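Local coordinates for LbpB B-lobe (Moraxella bovis, PDB 3UAQ), which probably binds host lactoferrin at the bacterial surface as a lipoprotein and so serves the capture of iron, at residues 56-62 with 153-159; 284-288 with 301-306. One frame throughout, in Å; residues are numbered along the deposited sequence.

Contact 1. Residues 56-62 with 153-159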
ATOM      1  N   GLY A  56      -4.024 -19.680  11.118  1.00 55.24           N
ATOM      2  CA  GLY A  56      -3.105 -18.566  11.021  1.00 50.45           C
ATOM      3  C   GLY A  56      -3.876 -17.455  10.335  1.00 50.01           C
ATOM      4  O   GLY A  56      -3.602 -16.267  10.527  1.00 58.64           O
ATOM      5  N   SER A  57      -4.870 -17.848   9.543  1.00 44.19           N
ATOM      6  CA  SER A  57      -5.405 -16.971   8.512  1.00 52.17           C
ATOM      7  C   SER A  57      -6.410 -17.669   7.607  1.00 51.45           C
ATOM      8  O   SER A  57      -6.369 -18.890   7.449  1.00 56.65           O
ATOM      9  CB  SER A  57      -4.248 -16.477   7.658  1.00 77.81           C
ATOM     10  OG  SER A  57      -3.277 -17.495   7.531  1.00 93.26           O
ATOM     11  N   VAL A  58      -7.311 -16.898   7.006  1.00 41.57           N
ATOM     12  CA  VAL A  58      -8.174 -17.455   5.965  1.00 37.52           C
ATOM     13  C   VAL A  58      -8.506 -16.468   4.847  1.00 36.66           C
ATOM     14  O   VAL A  58      -8.025 -15.318   4.823  1.00 39.26           O
ATOM     15  CB  VAL A  58      -9.482 -18.060   6.543  1.00 43.09           C
ATOM     16  CG1 VAL A  58      -9.278 -19.531   6.873  1.00 47.55           C
ATOM     17  CG2 VAL A  58      -9.918 -17.294   7.767  1.00 40.02           C
ATOM     18  N   LEU A  59      -9.356 -16.930   3.933  1.00 43.49           N
ATOM     19  CA  LEU A  59      -9.449 -16.338   2.608  1.00 40.33           C
ATOM     20  C   LEU A  59     -10.670 -16.827   1.819  1.00 29.01           C
ATOM     21  O   LEU A  59     -10.908 -18.031   1.724  1.00 31.96           O
ATOM     22  CB  LEU A  59      -8.167 -16.691   1.873  1.00 42.72           C
ATOM     23  CG  LEU A  59      -7.791 -15.993   0.583  1.00 59.25           C
ATOM     24  CD1 LEU A  59      -6.274 -15.996   0.473  1.00 64.24           C
ATOM     25  CD2 LEU A  59      -8.438 -16.700  -0.595  1.00 63.83           C
ATOM     26  N   ALA A  60     -11.441 -15.892   1.261  1.00 27.23           N
ATOM     27  CA  ALA A  60     -12.614 -16.230   0.449  1.00 30.63           C
ATOM     28  C   ALA A  60     -12.778 -15.316  -0.770  1.00 42.79           C
ATOM     29  O   ALA A  60     -11.909 -14.495  -1.092  1.00 53.34           O
ATOM     30  CB  ALA A  60     -13.906 -16.222   1.303  1.00 22.79           C
ATOM     31  N   ILE A  61     -13.921 -15.460  -1.431  1.00 42.25           N
ATOM     32  CA  ILE A  61     -14.116 -14.947  -2.778  1.00 27.52           C
ATOM     33  C   ILE A  61     -15.495 -14.287  -2.913  1.00 40.97           C
ATOM     34  O   ILE A  61     -16.437 -14.684  -2.234  1.00 63.02           O
ATOM     35  CB  ILE A  61     -13.941 -16.103  -3.774  1.00 31.64           C
ATOM     36  CG1 ILE A  61     -13.639 -17.393  -2.998  1.00 42.78           C
ATOM     37  CG2 ILE A  61     -12.808 -15.812  -4.732  1.00 40.89           C
ATOM     38  CD1 ILE A  61     -13.447 -18.645  -3.855  1.00 32.81           C
ATOM     39  N   PRO A  62     -15.622 -13.283  -3.798  1.00 44.14           N
ATOM     40  CA  PRO A  62     -16.728 -12.319  -3.734  1.00 49.52           C
ATOM     41  C   PRO A  62     -18.027 -12.784  -4.413  1.00 56.37           C
ATOM     42  O   PRO A  62     -19.048 -12.106  -4.286  1.00 76.61           O
ATOM     43  CB  PRO A  62     -16.148 -11.104  -4.465  1.00 37.64           C
ATOM     44  CG  PRO A  62     -15.295 -11.736  -5.536  1.00 61.60           C
ATOM     45  CD  PRO A  62     -14.784 -13.059  -4.987  1.00 60.91           C
ATOM     46  N   GLY A 153     -12.179 -11.192  -7.186  1.00 21.94           N
ATOM     47  CA  GLY A 153     -11.545 -10.687  -5.985  1.00 18.59           C
ATOM     48  C   GLY A 153     -11.524 -11.656  -4.819  1.00 25.99           C
ATOM     49  O   GLY A 153     -12.046 -12.768  -4.891  1.00 35.11           O
ATOM     50  N   TYR A 154     -10.917 -11.213  -3.726  1.00 26.18           N
ATOM     51  CA  TYR A 154     -10.720 -12.053  -2.559  1.00 25.90           C
ATOM     52  C   TYR A 154     -10.755 -11.205  -1.303  1.00 27.84           C
ATOM     53  O   TYR A 154     -10.266 -10.064  -1.305  1.00 28.78           O
ATOM     54  CB  TYR A 154      -9.356 -12.734  -2.633  1.00 32.38           C
ATOM     55  CG  TYR A 154      -9.249 -13.827  -3.670  1.00 29.39           C
ATOM     56  CD1 TYR A 154      -8.806 -13.556  -4.956  1.00 27.23           C
ATOM     57  CD2 TYR A 154      -9.584 -15.133  -3.357  1.00 29.37           C
ATOM     58  CE1 TYR A 154      -8.704 -14.559  -5.903  1.00 32.87           C
ATOM     59  CE2 TYR A 154      -9.482 -16.143  -4.293  1.00 34.20           C
ATOM     60  CZ  TYR A 154      -9.042 -15.854  -5.565  1.00 38.85           C
ATOM     61  OH  TYR A 154      -8.947 -16.873  -6.494  1.00 43.03           O
ATOM     62  N   LEU A 155     -11.332 -11.763  -0.237  1.00 25.54           N
ATOM     63  CA  LEU A 155     -11.225 -11.166   1.092  1.00 38.47           C
ATOM     64  C   LEU A 155     -10.348 -12.046   1.973  1.00 38.81           C
ATOM     65  O   LEU A 155     -10.442 -13.272   1.931  1.00 39.22           O
ATOM     66  CB  LEU A 155     -12.600 -10.973   1.735  1.00 39.41           C
ATOM     67  CG  LEU A 155     -13.099  -9.529   1.799  1.00 34.19           C
ATOM     68  CD1 LEU A 155     -14.035  -9.242   0.648  1.00 30.05           C
ATOM     69  CD2 LEU A 155     -13.794  -9.266   3.115  1.00 34.02           C
ATOM     70  N   TYR A 156      -9.490 -11.425   2.771  1.00 38.05           N
ATOM     71  CA  TYR A 156      -8.502 -12.184   3.524  1.00 35.43           C
ATOM     72  C   TYR A 156      -8.286 -11.664   4.943  1.00 32.35           C
ATOM     73  O   TYR A 156      -8.627 -10.518   5.273  1.00 23.54           O
ATOM     74  CB  TYR A 156      -7.167 -12.169   2.776  1.00 21.98           C
ATOM     75  CG  TYR A 156      -6.625 -10.768   2.619  1.00 33.59           C
ATOM     76  CD1 TYR A 156      -5.860 -10.187   3.617  1.00 39.86           C
ATOM     77  CD2 TYR A 156      -6.895 -10.013   1.481  1.00 40.23           C
ATOM     78  CE1 TYR A 156      -5.366  -8.900   3.487  1.00 49.83           C
ATOM     79  CE2 TYR A 156      -6.403  -8.721   1.342  1.00 42.18           C
ATOM     80  CZ  TYR A 156      -5.638  -8.169   2.351  1.00 53.18           C
ATOM     81  OH  TYR A 156      -5.143  -6.885   2.228  1.00 65.02           O
ATOM     82  N   TYR A 157      -7.716 -12.528   5.775  1.00 34.82           N
ATOM     83  CA  TYR A 157      -7.104 -12.096   7.026  1.00 34.66           C
ATOM     84  C   TYR A 157      -5.959 -13.053   7.347  1.00 35.84           C
ATOM     85  O   TYR A 157      -6.090 -14.267   7.197  1.00 43.89           O
ATOM     86  CB  TYR A 157      -8.126 -12.036   8.171  1.00 32.71           C
ATOM     87  CG  TYR A 157      -8.011 -13.163   9.184  1.00 32.85           C
ATOM     88  CD1 TYR A 157      -7.015 -13.159  10.160  1.00 30.99           C
ATOM     89  CD2 TYR A 157      -8.911 -14.220   9.177  1.00 22.90           C
ATOM     90  CE1 TYR A 157      -6.911 -14.191  11.092  1.00 26.04           C
ATOM     91  CE2 TYR A 157      -8.819 -15.255  10.104  1.00 23.22           C
ATOM     92  CZ  TYR A 157      -7.818 -15.236  11.059  1.00 33.18           C
ATOM     93  OH  TYR A 157      -7.723 -16.265  11.978  1.00 30.87           O
ATOM     94  N   TYR A 158      -4.833 -12.499   7.779  1.00 29.55           N
ATOM     95  CA  TYR A 158      -3.655 -13.294   8.075  1.00 32.46           C
ATOM     96  C   TYR A 158      -2.873 -12.682   9.225  1.00 39.34           C
ATOM     97  O   TYR A 158      -3.027 -11.499   9.537  1.00 37.17           O
ATOM     98  CB  TYR A 158      -2.768 -13.403   6.833  1.00 36.30           C
ATOM     99  CG  TYR A 158      -1.419 -14.043   7.076  1.00 32.35           C
ATOM    100  CD1 TYR A 158      -1.316 -15.380   7.426  1.00 34.32           C
ATOM    101  CD2 TYR A 158      -0.247 -13.310   6.948  1.00 44.44           C
ATOM    102  CE1 TYR A 158      -0.084 -15.973   7.650  1.00 48.66           C
ATOM    103  CE2 TYR A 158       0.991 -13.894   7.168  1.00 55.71           C
ATOM    104  CZ  TYR A 158       1.065 -15.229   7.519  1.00 54.83           C
ATOM    105  OH  TYR A 158       2.285 -15.828   7.740  1.00 54.71           O
ATOM    106  N   GLY A 159      -2.039 -13.498   9.859  1.00 46.03           N
ATOM    107  CA  GLY A 159      -1.206 -13.033  10.949  1.00 46.20           C
ATOM    108  C   GLY A 159       0.133 -13.743  10.980  1.00 42.26           C
ATOM    109  O   GLY A 159       0.206 -14.954  10.770  1.00 47.58           O
TER
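Gly56 opens the antiparallel pairing through its carbonyl O, which takes a weak hydrogen bond from Gly159 N. At Ser57 the backbone supplies the contact: its CA sits over one face of the Tyr157 ring, 4.1 Å from the centroid, a CH-pi contact, while its OG bonds to Ala90 O. Val58 forms a hydrogen-bonded pair with Tyr157, Val58 N to Tyr157 O at 2.9 Å and the straighter return bond, Tyr157 N to Val58 O, at 167° at the hydrogen. Its CG2 runs alongside the same ring, whose hydroxyl bonds to Glu310 and Arg281. On the other face of the sheet, Leu59 has CG anti to its backbone N (chi1 -167°), and CD2 reaches CD2 of Tyr154, two residues along the strand from its cross-strand neighbour Tyr156. Ala60 repeats the two-bond pairing with Leu155, Ala60 N to Leu155 O at 2.9 Å. Past the strand, Ile61 lays CG2 over a face of the Tyr154 ring, 3.8 Å from its centroid. Within the handle-domain sheet, 153-159 lies between 57-60 and strand 121-128; helix 95-105 packs on the face of Leu59, Tyr154 and Tyr156, and strand 320-326 meets Val58 and Tyr157 on the other.

Contact 2. Residues 284-288 with 301-306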
ATOM      1  N   GLY A 284     -16.051 -16.976  19.210  1.00 42.73           N
ATOM      2  CA  GLY A 284     -17.369 -16.697  19.736  1.00 40.27           C
ATOM      3  C   GLY A 284     -18.344 -16.217  18.685  1.00 36.41           C
ATOM      4  O   GLY A 284     -18.469 -16.806  17.605  1.00 37.14           O
ATOM      5  N   SER A 285     -19.035 -15.130  19.007  1.00 30.80           N
ATOM      6  CA  SER A 285     -20.149 -14.680  18.194  1.00 33.53           C
ATOM      7  C   SER A 285     -20.036 -13.227  17.758  1.00 38.71           C
ATOM      8  O   SER A 285     -19.464 -12.388  18.473  1.00 34.77           O
ATOM      9  CB  SER A 285     -21.458 -14.888  18.954  1.00 27.85           C
ATOM     10  OG  SER A 285     -21.563 -16.224  19.406  1.00 36.06           O
ATOM     11  N   ALA A 286     -20.582 -12.952  16.573  1.00 34.29           N
ATOM     12  CA  ALA A 286     -20.818 -11.594  16.107  1.00 30.41           C
ATOM     13  C   ALA A 286     -22.322 -11.360  16.196  1.00 37.00           C
ATOM     14  O   ALA A 286     -23.113 -12.183  15.731  1.00 46.45           O
ATOM     15  CB  ALA A 286     -20.327 -11.418  14.673  1.00 25.69           C
ATOM     16  N   ILE A 287     -22.715 -10.250  16.808  1.00 27.35           N
ATOM     17  CA  ILE A 287     -24.126  -9.975  17.051  1.00 22.05           C
ATOM     18  C   ILE A 287     -24.595  -8.758  16.254  1.00 30.53           C
ATOM     19  O   ILE A 287     -24.014  -7.671  16.354  1.00 40.10           O
ATOM     20  CB  ILE A 287     -24.403  -9.757  18.555  1.00 27.49           C
ATOM     21  CG1 ILE A 287     -24.165 -11.054  19.337  1.00 30.21           C
ATOM     22  CG2 ILE A 287     -25.819  -9.248  18.782  1.00 21.48           C
ATOM     23  CD1 ILE A 287     -22.908 -11.033  20.198  1.00 37.30           C
ATOM     24  N   ALA A 288     -25.646  -8.945  15.458  1.00 28.46           N
ATOM     25  CA  ALA A 288     -26.186  -7.861  14.643  1.00 23.70           C
ATOM     26  C   ALA A 288     -26.981  -6.878  15.505  1.00 33.43           C
ATOM     27  O   ALA A 288     -27.795  -7.285  16.343  1.00 36.24           O
ATOM     28  CB  ALA A 288     -27.052  -8.419  13.516  1.00 18.33           C
ATOM     29  N   PHE A 301     -27.025  -6.531   7.148  1.00 48.58           N
ATOM     30  CA  PHE A 301     -26.409  -6.971   8.396  1.00 44.23           C
ATOM     31  C   PHE A 301     -27.425  -7.285   9.496  1.00 49.05           C
ATOM     32  O   PHE A 301     -27.311  -6.788  10.624  1.00 45.77           O
ATOM     33  CB  PHE A 301     -25.431  -5.893   8.859  1.00 32.08           C
ATOM     34  CG  PHE A 301     -24.682  -5.252   7.726  1.00 35.68           C
ATOM     35  CD1 PHE A 301     -23.609  -5.906   7.139  1.00 35.88           C
ATOM     36  CD2 PHE A 301     -25.067  -4.016   7.220  1.00 35.43           C
ATOM     37  CE1 PHE A 301     -22.910  -5.330   6.073  1.00 25.68           C
ATOM     38  CE2 PHE A 301     -24.375  -3.433   6.157  1.00 33.66           C
ATOM     39  CZ  PHE A 301     -23.295  -4.095   5.581  1.00 29.76           C
ATOM     40  N   ASN A 302     -28.403  -8.127   9.165  1.00 50.21           N
ATOM     41  CA  ASN A 302     -29.494  -8.458  10.079  1.00 44.58           C
ATOM     42  C   ASN A 302     -29.338  -9.810  10.779  1.00 49.08           C
ATOM     43  O   ASN A 302     -30.162 -10.173  11.618  1.00 58.35           O
ATOM     44  CB  ASN A 302     -30.835  -8.411   9.341  1.00 43.88           C
ATOM     45  CG  ASN A 302     -30.797  -9.142   8.011  1.00 53.39           C
ATOM     46  OD1 ASN A 302     -29.739  -9.290   7.402  1.00 67.37           O
ATOM     47  ND2 ASN A 302     -31.954  -9.594   7.552  1.00 46.05           N
ATOM     48  N   LYS A 303     -28.292 -10.557  10.437  1.00 46.03           N
ATOM     49  CA  LYS A 303     -28.076 -11.867  11.048  1.00 37.35           C
ATOM     50  C   LYS A 303     -26.782 -11.910  11.838  1.00 32.90           C
ATOM     51  O   LYS A 303     -25.776 -11.323  11.435  1.00 30.31           O
ATOM     52  CB  LYS A 303     -28.051 -12.971   9.988  1.00 36.17           C
ATOM     53  CG  LYS A 303     -29.292 -13.052   9.129  1.00 32.77           C
ATOM     54  CD  LYS A 303     -30.546 -13.206   9.972  1.00 37.77           C
ATOM     55  CE  LYS A 303     -31.778 -13.374   9.093  1.00 43.61           C
ATOM     56  NZ  LYS A 303     -33.041 -13.145   9.840  1.00 46.13           N
ATOM     57  N   ASN A 304     -26.813 -12.623  12.957  1.00 37.26           N
ATOM     58  CA  ASN A 304     -25.614 -12.880  13.737  1.00 39.69           C
ATOM     59  C   ASN A 304     -24.703 -13.871  13.044  1.00 44.43           C
ATOM     60  O   ASN A 304     -25.055 -14.449  12.008  1.00 44.33           O
ATOM     61  CB  ASN A 304     -25.981 -13.467  15.099  1.00 37.41           C
ATOM     62  CG  ASN A 304     -26.808 -12.525  15.941  1.00 46.18           C
ATOM     63  OD1 ASN A 304     -27.120 -11.407  15.528  1.00 50.81           O
ATOM     64  ND2 ASN A 304     -27.175 -12.977  17.136  1.00 44.45           N
ATOM     65  N   ALA A 305     -23.520 -14.045  13.623  1.00 41.03           N
ATOM     66  CA  ALA A 305     -22.708 -15.219  13.381  1.00 37.61           C
ATOM     67  C   ALA A 305     -22.524 -15.856  14.752  1.00 44.16           C
ATOM     68  O   ALA A 305     -21.499 -15.655  15.409  1.00 46.04           O
ATOM     69  CB  ALA A 305     -21.368 -14.833  12.783  1.00 36.29           C
ATOM     70  N   ASP A 306     -23.542 -16.589  15.200  1.00 50.37           N
ATOM     71  CA  ASP A 306     -23.528 -17.206  16.529  1.00 40.39           C
ATOM     72  C   ASP A 306     -22.532 -18.358  16.566  1.00 43.95           C
ATOM     73  O   ASP A 306     -22.682 -19.347  15.836  1.00 47.55           O
ATOM     74  CB  ASP A 306     -24.924 -17.706  16.917  1.00 29.24           C
ATOM     75  CG  ASP A 306     -25.963 -16.592  16.945  1.00 52.39           C
ATOM     76  OD1 ASP A 306     -25.859 -15.697  17.815  1.00 52.67           O
ATOM     77  OD2 ASP A 306     -26.895 -16.623  16.110  1.00 58.53           O
TER
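Ala286 and Ala305 form a hydrogen-bonded antiparallel pair, the one beta bridge between 284-288 and 301-306. Ala305 N gives its hydrogen to Ala286 O at 2.8 Å, and Ala286 N returns a bond to Ala305 O at 3.1 Å. The same Ala305 O also receives a CA-H...O contact from Ser285 CA, at 3.2 Å.

One residue earlier in 301-306, a side chain takes over from the backbone. Asn304 has CG anti to its carbonyl carbon (chi1 -62°), which carries the amide across to 284-288, where OD1 accepts the hydrogen of Ala288 N at 2.9 Å. This bond is nearly straight at the hydrogen, 170°, although the donor lies above the amide C=O plane. The amide nitrogen is held too: Asn304 ND2 bonds to Asp306 OD1 at 3.1 Å, meeting the carboxylate on its syn side with the acceptor close to the amide plane. With both its oxygen and its nitrogen bonded, the amide is fixed in rotation.

The pairing belongs to the antiparallel beta barrel of the lobe, where strand 281-288 borders strand 305-314. Residues 301-304 are still loop and the chain turns a corner at Asp306; on the loop side, the Asn304 amide carries the bonding one step past the single bridge, to Ala288 N.

Apolar contact is modest. CB of Ala286 meets CB of Ala305 at 4.0 Å, and both side chains touch Phe325 of strand 320-326. Separately, Ala288 CB points toward 301-306 and lies against the backbone near Phe301 O.

Polar links also lead onward: Ser285 OG bonds to Asn307 N, while the second carboxylate oxygen of Asp306, OD2, receives Asn328 ND2.

Overall arrangement
Contacts 1 and 2 illustrate how one lobe combines two beta structures: 56-62 with 153-159 belongs to the handle domain, 284-288 with 301-306 to the barrel. They follow one another along the chain, the first closing before the second opens. Their centres are 19 Å apart and their nearest atoms about 10 Å, so they do not touch. Strand 320-326 packs against both, presenting Ala322 and Lys324 to contact 1 and Phe325 to contact 2. Strands 281-288 and 305-314 give a further connection, since the two partners of the Tyr157 hydroxyl, Arg281 and Glu310, come from the same two strands that form contact 2.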